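Local coordinates for protein N-alpha-acetyltransferase 35, NatC auxiliary subunit (Saccharomyces cerevisiae, PDB 6YGA) that serves as the auxiliary subunit of the heterotrimeric NatC N-terminal acetyltransferase, which acetylates the N-terminal Met of the L-A virus Gag protein, at residues 155-160 with 232-237; 362-367 with 389-394; 697-702 with 706-711. All blocks are in the same frame, centred on the assembly; numbering follows the deposited sequence.

Contact 1: residues 155-160 with 232-237; sequences VCYLTK and HLEDHL
Tyr157 and Glu234 meet where the long helix 142-167 passes the turn that leads into the short helix 235-238, a tyrosine-to-glutamate hydrogen bond within a helical region of the subunit. The Tyr157 hydroxyl donates to Glu234, with OH 2.7 Å from OE1; Tyr157 OH is also 2.9 Å from Glu234 OE2, so it sits close to both oxygens. It comes to OE1 from above the carboxylate plane, 41° out of it. The carboxyl carbon itself lies in the plane of the Tyr157 ring, at its edge, while ring and carboxylate planes are turned 55° apart and the two side chains cross at roughly a right angle.

The closely packed side belongs to the tyrosine. With CG trans to the backbone N (chi1 -171°), its ring extends to the turn at 232-237 and is buried, packed against Leu190 and against Gln193 and Val196 of helix 193-209. Leu158, besides packing on Val100 of helix 85-104, is a loose apolar neighbour of Leu233, with Leu158 CD1 4.7 Å from Leu233 CD1.

The looser side is that of 232-237, where Glu234, His232 and Asp235 are all partly exposed. Glu234 also rests on Gln193, and the amide of the same glutamine donates to Asp235 OD1, so Gln193 of helix 193-209 touches both acidic residues of the turn. Within the turn, His232 and Asp235 form a histidine-carboxylate hydrogen bond, and His232 also stacks on His246. In that bond ND1 of His232 lies 2.8 Å from Asp235 OD2, directed at the syn lone pair and almost exactly in the imidazole plane.

Contact 2: residues 362-367 with 389-394; sequences QFYLLH and QESSNM. With EDO (1,2-ethanediol), chain C; EDO (1,2-ethanediol), chain D.
Van der Waals packing of Tyr364 on two consecutive serines carries this contact; no hydrogen bond joins the two segments. The helices come close, with the CA atoms of Tyr364 and Ser392 5.3 Å apart. Ser391 lays its CB over one face of the phenol ring, 3.5 Å from Tyr364 CE1, and the backbone N of Ser392 lies over the same face. Ser392 meets the root of the side chain instead, its OG 3.2 Å from Tyr364 CB. A chi1 of 163° carries the ring away from its own backbone N and across the serines.

Among aromatic contacts, Tyr364 meets Trp438 of helix 433-456 edge to face. Helices 360-372 and 386-402 are neighbours in a region related to TPR-repeat proteins, and the small serines are consistent with the close backbone approach.

Hydrogen bonds run within each helix. Both serine hydroxyls bond to carbonyls one turn back, Ser391 OG to Leu387 O and Ser392 OG to Ile388 O. His367 ND1 gives a bond of 2.7 Å to Phe363 O, and His367 CE1 lies over the rim of one face of the Phe363 ring; NE2 pairs with Tyr399 OH. Two 1,2-ethanediol molecules, probably from the crystallisation liquor, lie alongside: the chain D molecule donates O1 to His367 O at 3.0 Å, and the chain C molecule makes a weak bond from O1 to Gln362 O, 3.4 Å.

Contact 3: residues 697-702 with 706-711; sequences KKNIKN and HEYKVE
Helix 668-701 ends at Lys701, the backbone of Asn702 is already extended, and after a short connection the chain runs into strand 708-713, bringing Asn699 and His706 to a CA separation of 7.1 Å. The side chain of Asn699 bridges the gap. Its OD1 accepts from the backbone N of His706 at 3.1 Å, with an N-H...O angle of 150°, and the donor lies in the carbonyl plane on a lone pair of the oxygen. A chi1 of -153° swings CG away from the backbone N of Asn699 and out toward the returning chain.

The other half of the same amide meets Tyr708. Asn699 ND2 is 3.5 Å from Tyr708 CE2, near the ring plane, so nitrogen approaches the ring at its edge and not over a face. Amide and ring are turned 73° against each other, and the two side chains run antiparallel as they pass. Asn699 thereby spans two residues, one polar bond to the backbone and one van der Waals touch on the aromatic rim.

Beyond the contact, Tyr708 packs on Leu727 and Ile729, and His706 on Ile729, Leu727 and Ile729 belonging to strand 724-729. The turn has its own fastening in Ser705, whose OG bonds to the carbonyls of Asn699 and Asn702. Lys709 NZ and Glu711 OE2, at 3.6 Å, form a salt bridge between alternate strand residues. Lying at the surface, the contact joins the end of a long helix to the two-stranded antiparallel hairpin that follows it, an example of a side-chain amide binding the backbone across a helix-to-strand turn.

From the N terminus, contact 1 comes first, closing a largely helical excursion of 71 residues between helix 142-167 and the turn before helix 235-238. Contact 2 then closes a shorter loop of 21 residues and pairs helices 360-372 and 386-402. Contact 3 closes the shortest, three residues long, where helix 668-701 gives way to the C-terminal hairpin. The three follow in series, with no loop nesting within or crossing another. Contacts 1 and 2 have centres 32 Å apart, whereas contact 3 lies 59 Å from contact 1 between centres, on the opposite side of the chain's centre. Contacts 2 and 3 both belong to the region related to TPR-repeat proteins.

Contact 1: residues 155-160 with 232-237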
# COMPACT_ATOMS: atom_id res chain seq x y z
N VAL B 155 2.23 19.48 18.78
CA VAL B 155 1.87 18.22 18.16
C VAL B 155 0.46 18.29 17.57
O VAL B 155 0.20 17.77 16.48
CB VAL B 155 2.02 17.06 19.17
CG1 VAL B 155 1.55 15.75 18.56
CG2 VAL B 155 3.46 16.95 19.62
N CYS B 156 -0.47 18.94 18.28
CA CYS B 156 -1.82 19.09 17.74
C CYS B 156 -1.80 19.93 16.47
O CYS B 156 -2.59 19.69 15.55
CB CYS B 156 -2.75 19.70 18.78
SG CYS B 156 -3.25 18.59 20.11
N TYR B 157 -0.92 20.93 16.41
CA TYR B 157 -0.76 21.69 15.18
C TYR B 157 -0.20 20.81 14.07
O TYR B 157 -0.56 20.98 12.89
CB TYR B 157 0.15 22.90 15.41
CG TYR B 157 0.18 23.86 14.24
CD1 TYR B 157 -0.74 24.90 14.14
CD2 TYR B 157 1.12 23.73 13.23
CE1 TYR B 157 -0.72 25.78 13.08
CE2 TYR B 157 1.15 24.60 12.15
CZ TYR B 157 0.23 25.62 12.09
OH TYR B 157 0.25 26.49 11.02
N LEU B 158 0.67 19.86 14.42
CA LEU B 158 1.23 18.96 13.42
C LEU B 158 0.16 18.08 12.80
O LEU B 158 0.06 17.97 11.57
CB LEU B 158 2.34 18.11 14.05
CG LEU B 158 2.96 17.05 13.14
CD1 LEU B 158 3.82 17.70 12.06
CD2 LEU B 158 3.77 16.05 13.96
N THR B 159 -0.65 17.42 13.64
CA THR B 159 -1.67 16.52 13.12
C THR B 159 -2.68 17.26 12.25
O THR B 159 -3.20 16.69 11.28
CB THR B 159 -2.39 15.81 14.27
OG1 THR B 159 -3.25 16.74 14.94
CG2 THR B 159 -1.39 15.25 15.27
N LYS B 160 -2.97 18.52 12.58
CA LYS B 160 -3.84 19.32 11.73
C LYS B 160 -3.21 19.53 10.36
O LYS B 160 -3.90 19.52 9.34
CB LYS B 160 -4.14 20.66 12.39
CG LYS B 160 -5.15 21.51 11.64
CD LYS B 160 -5.26 22.91 12.23
CE LYS B 160 -6.38 23.71 11.57
NZ LYS B 160 -6.45 25.09 12.11
N HIS B 232 7.28 23.78 11.67
CA HIS B 232 7.77 24.51 10.51
C HIS B 232 7.70 23.70 9.22
O HIS B 232 8.11 24.22 8.17
CB HIS B 232 9.21 24.95 10.74
CG HIS B 232 9.33 26.27 11.44
ND1 HIS B 232 9.14 27.47 10.80
CD2 HIS B 232 9.62 26.57 12.73
CE1 HIS B 232 9.31 28.46 11.66
NE2 HIS B 232 9.60 27.94 12.84
N LEU B 233 7.20 22.47 9.25
CA LEU B 233 7.18 21.66 8.04
C LEU B 233 6.18 22.19 7.03
O LEU B 233 6.31 21.93 5.83
CB LEU B 233 6.88 20.20 8.36
CG LEU B 233 8.03 19.38 8.94
CD1 LEU B 233 7.58 17.96 9.28
CD2 LEU B 233 9.20 19.36 7.97
N GLU B 234 5.17 22.93 7.48
CA GLU B 234 4.19 23.48 6.55
C GLU B 234 4.76 24.59 5.68
O GLU B 234 4.12 24.97 4.69
CB GLU B 234 2.96 23.99 7.31
CG GLU B 234 3.18 25.29 8.05
CD GLU B 234 1.89 25.90 8.55
OE1 GLU B 234 0.91 25.14 8.73
OE2 GLU B 234 1.85 27.13 8.74
N ASP B 235 5.95 25.11 6.01
CA ASP B 235 6.55 26.16 5.20
C ASP B 235 6.82 25.70 3.77
O ASP B 235 6.80 26.51 2.84
CB ASP B 235 7.85 26.66 5.84
CG ASP B 235 7.65 27.24 7.23
OD1 ASP B 235 6.53 27.72 7.54
OD2 ASP B 235 8.62 27.23 8.02
N HIS B 236 7.06 24.40 3.58
CA HIS B 236 7.40 23.90 2.25
C HIS B 236 6.20 23.88 1.31
O HIS B 236 6.39 23.75 0.09
CB HIS B 236 8.03 22.52 2.35
CG HIS B 236 9.23 22.47 3.25
ND1 HIS B 236 10.36 23.23 3.02
CD2 HIS B 236 9.46 21.78 4.39
CE1 HIS B 236 11.24 23.00 3.98
NE2 HIS B 236 10.72 22.13 4.82
N LEU B 237 4.98 24.00 1.83
CA LEU B 237 3.79 24.11 1.00
C LEU B 237 3.20 25.51 0.98
O LEU B 237 2.78 25.98 -0.08
CB LEU B 237 2.71 23.12 1.46
CG LEU B 237 2.87 21.67 1.03
CD1 LEU B 237 1.54 20.96 1.13
CD2 LEU B 237 3.43 21.58 -0.38

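Contact 2: residues 362-367 with 389-394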
# COMPACT_ATOMS: atom_id res chain seq x y z
N GLN B 362 3.38 23.51 -21.19
CA GLN B 362 4.79 23.84 -21.38
C GLN B 362 5.69 22.75 -20.83
O GLN B 362 6.69 22.37 -21.45
CB GLN B 362 5.12 25.18 -20.73
CG GLN B 362 4.54 26.39 -21.43
CD GLN B 362 4.84 27.68 -20.70
OE1 GLN B 362 5.38 27.66 -19.59
NE2 GLN B 362 4.49 28.80 -21.31
N PHE B 363 5.35 22.23 -19.65
CA PHE B 363 6.12 21.15 -19.04
C PHE B 363 6.09 19.89 -19.89
O PHE B 363 7.11 19.21 -20.05
CB PHE B 363 5.58 20.88 -17.63
CG PHE B 363 6.39 19.89 -16.85
CD1 PHE B 363 7.68 20.19 -16.44
CD2 PHE B 363 5.84 18.68 -16.48
CE1 PHE B 363 8.41 19.29 -15.70
CE2 PHE B 363 6.57 17.77 -15.73
CZ PHE B 363 7.86 18.08 -15.34
N TYR B 364 4.93 19.57 -20.46
CA TYR B 364 4.81 18.40 -21.32
C TYR B 364 5.61 18.58 -22.60
O TYR B 364 6.33 17.66 -23.03
CB TYR B 364 3.34 18.12 -21.64
CG TYR B 364 3.13 17.19 -22.81
CD1 TYR B 364 3.22 15.81 -22.66
CD2 TYR B 364 2.83 17.69 -24.07
CE1 TYR B 364 3.02 14.96 -23.73
CE2 TYR B 364 2.64 16.85 -25.15
CZ TYR B 364 2.73 15.48 -24.97
OH TYR B 364 2.54 14.64 -26.04
N LEU B 365 5.50 19.75 -23.24
CA LEU B 365 6.22 19.98 -24.48
C LEU B 365 7.73 19.96 -24.28
O LEU B 365 8.48 19.66 -25.21
CB LEU B 365 5.77 21.30 -25.10
CG LEU B 365 4.32 21.35 -25.58
CD1 LEU B 365 3.98 22.74 -26.07
CD2 LEU B 365 4.09 20.33 -26.68
N LEU B 366 8.19 20.28 -23.07
CA LEU B 366 9.62 20.17 -22.78
C LEU B 366 10.09 18.73 -22.84
O LEU B 366 11.19 18.44 -23.33
CB LEU B 366 9.93 20.78 -21.41
CG LEU B 366 10.30 22.26 -21.39
CD1 LEU B 366 10.38 22.76 -19.95
CD2 LEU B 366 11.62 22.49 -22.11
N HIS B 367 9.27 17.80 -22.34
CA HIS B 367 9.63 16.39 -22.42
C HIS B 367 9.72 15.93 -23.87
O HIS B 367 10.67 15.23 -24.25
CB HIS B 367 8.62 15.53 -21.66
CG HIS B 367 8.70 15.68 -20.17
ND1 HIS B 367 8.31 16.83 -19.52
CD2 HIS B 367 9.12 14.82 -19.21
CE1 HIS B 367 8.50 16.67 -18.22
NE2 HIS B 367 8.99 15.47 -18.00
N GLN B 389 -3.51 18.69 -23.96
CA GLN B 389 -4.04 18.86 -22.61
C GLN B 389 -4.18 17.51 -21.91
O GLN B 389 -3.80 17.37 -20.74
CB GLN B 389 -5.39 19.57 -22.67
CG GLN B 389 -5.79 20.28 -21.39
CD GLN B 389 -5.24 21.69 -21.31
OE1 GLN B 389 -5.29 22.44 -22.28
NE2 GLN B 389 -4.72 22.06 -20.15
N GLU B 390 -4.72 16.52 -22.61
CA GLU B 390 -4.83 15.18 -22.06
C GLU B 390 -3.46 14.56 -21.82
O GLU B 390 -3.23 13.92 -20.79
CB GLU B 390 -5.67 14.30 -23.00
CG GLU B 390 -5.76 12.83 -22.59
CD GLU B 390 -6.89 12.55 -21.62
OE1 GLU B 390 -7.21 13.43 -20.79
OE2 GLU B 390 -7.47 11.44 -21.69
N SER B 391 -2.53 14.75 -22.76
CA SER B 391 -1.20 14.19 -22.59
C SER B 391 -0.49 14.83 -21.40
O SER B 391 0.21 14.14 -20.65
CB SER B 391 -0.38 14.38 -23.87
OG SER B 391 -1.01 13.75 -24.97
N SER B 392 -0.68 16.13 -21.20
CA SER B 392 -0.04 16.81 -20.07
C SER B 392 -0.57 16.30 -18.75
O SER B 392 0.20 16.10 -17.80
CB SER B 392 -0.24 18.32 -20.18
OG SER B 392 0.22 18.81 -21.43
N ASN B 393 -1.88 16.10 -18.65
CA ASN B 393 -2.45 15.51 -17.44
C ASN B 393 -1.95 14.09 -17.23
O ASN B 393 -1.68 13.69 -16.09
CB ASN B 393 -3.98 15.54 -17.52
CG ASN B 393 -4.54 16.95 -17.49
OD1 ASN B 393 -3.94 17.86 -16.90
ND2 ASN B 393 -5.69 17.15 -18.13
N MSE B 394 -1.80 13.33 -18.31
CA MSE B 394 -1.30 11.96 -18.22
C MSE B 394 0.12 11.95 -17.65
O MSE B 394 0.48 11.08 -16.85
CB MSE B 394 -1.32 11.30 -19.60
CG MSE B 394 -1.35 9.78 -19.56
SE MSE B 394 -2.99 9.11 -18.76
CE MSE B 394 -2.21 7.90 -17.46
C1 EDO C . 8.79 23.24 -24.64
O1 EDO C . 8.48 24.22 -23.64
C2 EDO C . 9.25 23.91 -25.93
O2 EDO C . 9.19 22.95 -26.99
C1 EDO D . 11.82 13.19 -21.29
O1 EDO D . 12.04 13.10 -22.70
C2 EDO D . 11.04 11.97 -20.80
O2 EDO D . 9.77 11.92 -21.45

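Contact 3: residues 697-702 with 706-711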
# COMPACT_ATOMS: atom_id res chain seq x y z
N LYS B 697 25.72 -31.43 -12.76
CA LYS B 697 26.56 -32.45 -13.39
C LYS B 697 26.87 -33.58 -12.42
O LYS B 697 26.84 -34.76 -12.80
CB LYS B 697 27.84 -31.81 -13.92
CG LYS B 697 27.64 -30.96 -15.16
CD LYS B 697 28.95 -30.30 -15.58
CE LYS B 697 28.83 -29.62 -16.93
NZ LYS B 697 28.56 -30.59 -18.03
N LYS B 698 27.18 -33.24 -11.16
CA LYS B 698 27.40 -34.28 -10.16
C LYS B 698 26.11 -35.05 -9.87
O LYS B 698 26.15 -36.25 -9.58
CB LYS B 698 27.94 -33.66 -8.87
CG LYS B 698 29.28 -32.95 -9.01
CD LYS B 698 29.78 -32.46 -7.66
CE LYS B 698 29.97 -33.61 -6.69
NZ LYS B 698 31.00 -34.58 -7.18
N ASN B 699 24.96 -34.37 -9.94
CA ASN B 699 23.71 -34.99 -9.54
C ASN B 699 23.26 -36.06 -10.54
O ASN B 699 22.74 -37.10 -10.14
CB ASN B 699 22.62 -33.92 -9.38
CG ASN B 699 21.55 -34.32 -8.38
OD1 ASN B 699 21.85 -34.91 -7.33
ND2 ASN B 699 20.30 -34.01 -8.69
N ILE B 700 23.46 -35.81 -11.84
CA ILE B 700 23.09 -36.79 -12.85
C ILE B 700 23.90 -38.07 -12.68
O ILE B 700 23.38 -39.18 -12.89
CB ILE B 700 23.25 -36.18 -14.26
CG1 ILE B 700 22.07 -35.27 -14.59
CG2 ILE B 700 23.41 -37.27 -15.32
CD1 ILE B 700 22.03 -34.81 -16.04
N LYS B 701 25.17 -37.94 -12.29
CA LYS B 701 26.03 -39.11 -12.14
C LYS B 701 25.52 -40.05 -11.05
O LYS B 701 25.62 -41.27 -11.18
CB LYS B 701 27.46 -38.66 -11.83
CG LYS B 701 28.43 -39.79 -11.56
CD LYS B 701 29.80 -39.24 -11.17
CE LYS B 701 30.34 -38.31 -12.24
NZ LYS B 701 31.63 -37.70 -11.85
N ASN B 702 24.97 -39.50 -9.97
CA ASN B 702 24.55 -40.29 -8.82
C ASN B 702 23.10 -40.74 -8.99
O ASN B 702 22.24 -39.95 -9.39
CB ASN B 702 24.71 -39.48 -7.54
CG ASN B 702 26.10 -38.88 -7.40
OD1 ASN B 702 27.04 -39.32 -8.06
ND2 ASN B 702 26.22 -37.86 -6.56
N HIS B 706 19.64 -35.71 -5.32
CA HIS B 706 18.84 -34.87 -4.44
C HIS B 706 17.61 -34.34 -5.18
O HIS B 706 17.56 -34.29 -6.41
CB HIS B 706 19.66 -33.70 -3.91
CG HIS B 706 20.52 -34.05 -2.74
ND1 HIS B 706 21.82 -34.46 -2.87
CD2 HIS B 706 20.26 -34.04 -1.41
CE1 HIS B 706 22.33 -34.70 -1.68
NE2 HIS B 706 21.40 -34.45 -0.77
N GLU B 707 16.62 -33.94 -4.39
CA GLU B 707 15.40 -33.33 -4.90
C GLU B 707 15.49 -31.83 -4.66
O GLU B 707 15.52 -31.38 -3.51
CB GLU B 707 14.17 -33.92 -4.20
CG GLU B 707 12.96 -34.10 -5.10
CD GLU B 707 11.75 -34.62 -4.35
OE1 GLU B 707 11.92 -35.17 -3.24
OE2 GLU B 707 10.63 -34.48 -4.87
N TYR B 708 15.53 -31.06 -5.75
CA TYR B 708 15.72 -29.61 -5.68
C TYR B 708 14.44 -28.87 -6.07
O TYR B 708 13.62 -29.37 -6.84
CB TYR B 708 16.85 -29.16 -6.61
CG TYR B 708 18.21 -29.69 -6.25
CD1 TYR B 708 18.96 -29.11 -5.23
CD2 TYR B 708 18.76 -30.77 -6.93
CE1 TYR B 708 20.21 -29.60 -4.91
CE2 TYR B 708 20.00 -31.27 -6.61
CZ TYR B 708 20.73 -30.67 -5.60
OH TYR B 708 21.97 -31.17 -5.28
N LYS B 709 14.30 -27.67 -5.53
CA LYS B 709 13.29 -26.71 -5.95
C LYS B 709 13.98 -25.41 -6.31
O LYS B 709 15.07 -25.11 -5.81
CB LYS B 709 12.24 -26.48 -4.86
CG LYS B 709 12.79 -25.89 -3.58
CD LYS B 709 11.72 -25.80 -2.50
CE LYS B 709 12.29 -25.25 -1.20
NZ LYS B 709 11.27 -25.21 -0.12
N VAL B 710 13.35 -24.63 -7.19
CA VAL B 710 13.89 -23.35 -7.61
C VAL B 710 13.16 -22.24 -6.87
O VAL B 710 11.92 -22.27 -6.77
CB VAL B 710 13.77 -23.16 -9.13
CG1 VAL B 710 14.47 -21.88 -9.57
CG2 VAL B 710 14.36 -24.37 -9.86
N GLU B 711 13.91 -21.29 -6.33
CA GLU B 711 13.34 -20.14 -5.64
C GLU B 711 13.92 -18.87 -6.22
O GLU B 711 15.10 -18.82 -6.59
CB GLU B 711 13.60 -20.20 -4.13
CG GLU B 711 12.95 -21.36 -3.41
CD GLU B 711 13.16 -21.29 -1.90
OE1 GLU B 711 14.00 -20.48 -1.46
OE2 GLU B 711 12.47 -22.02 -1.16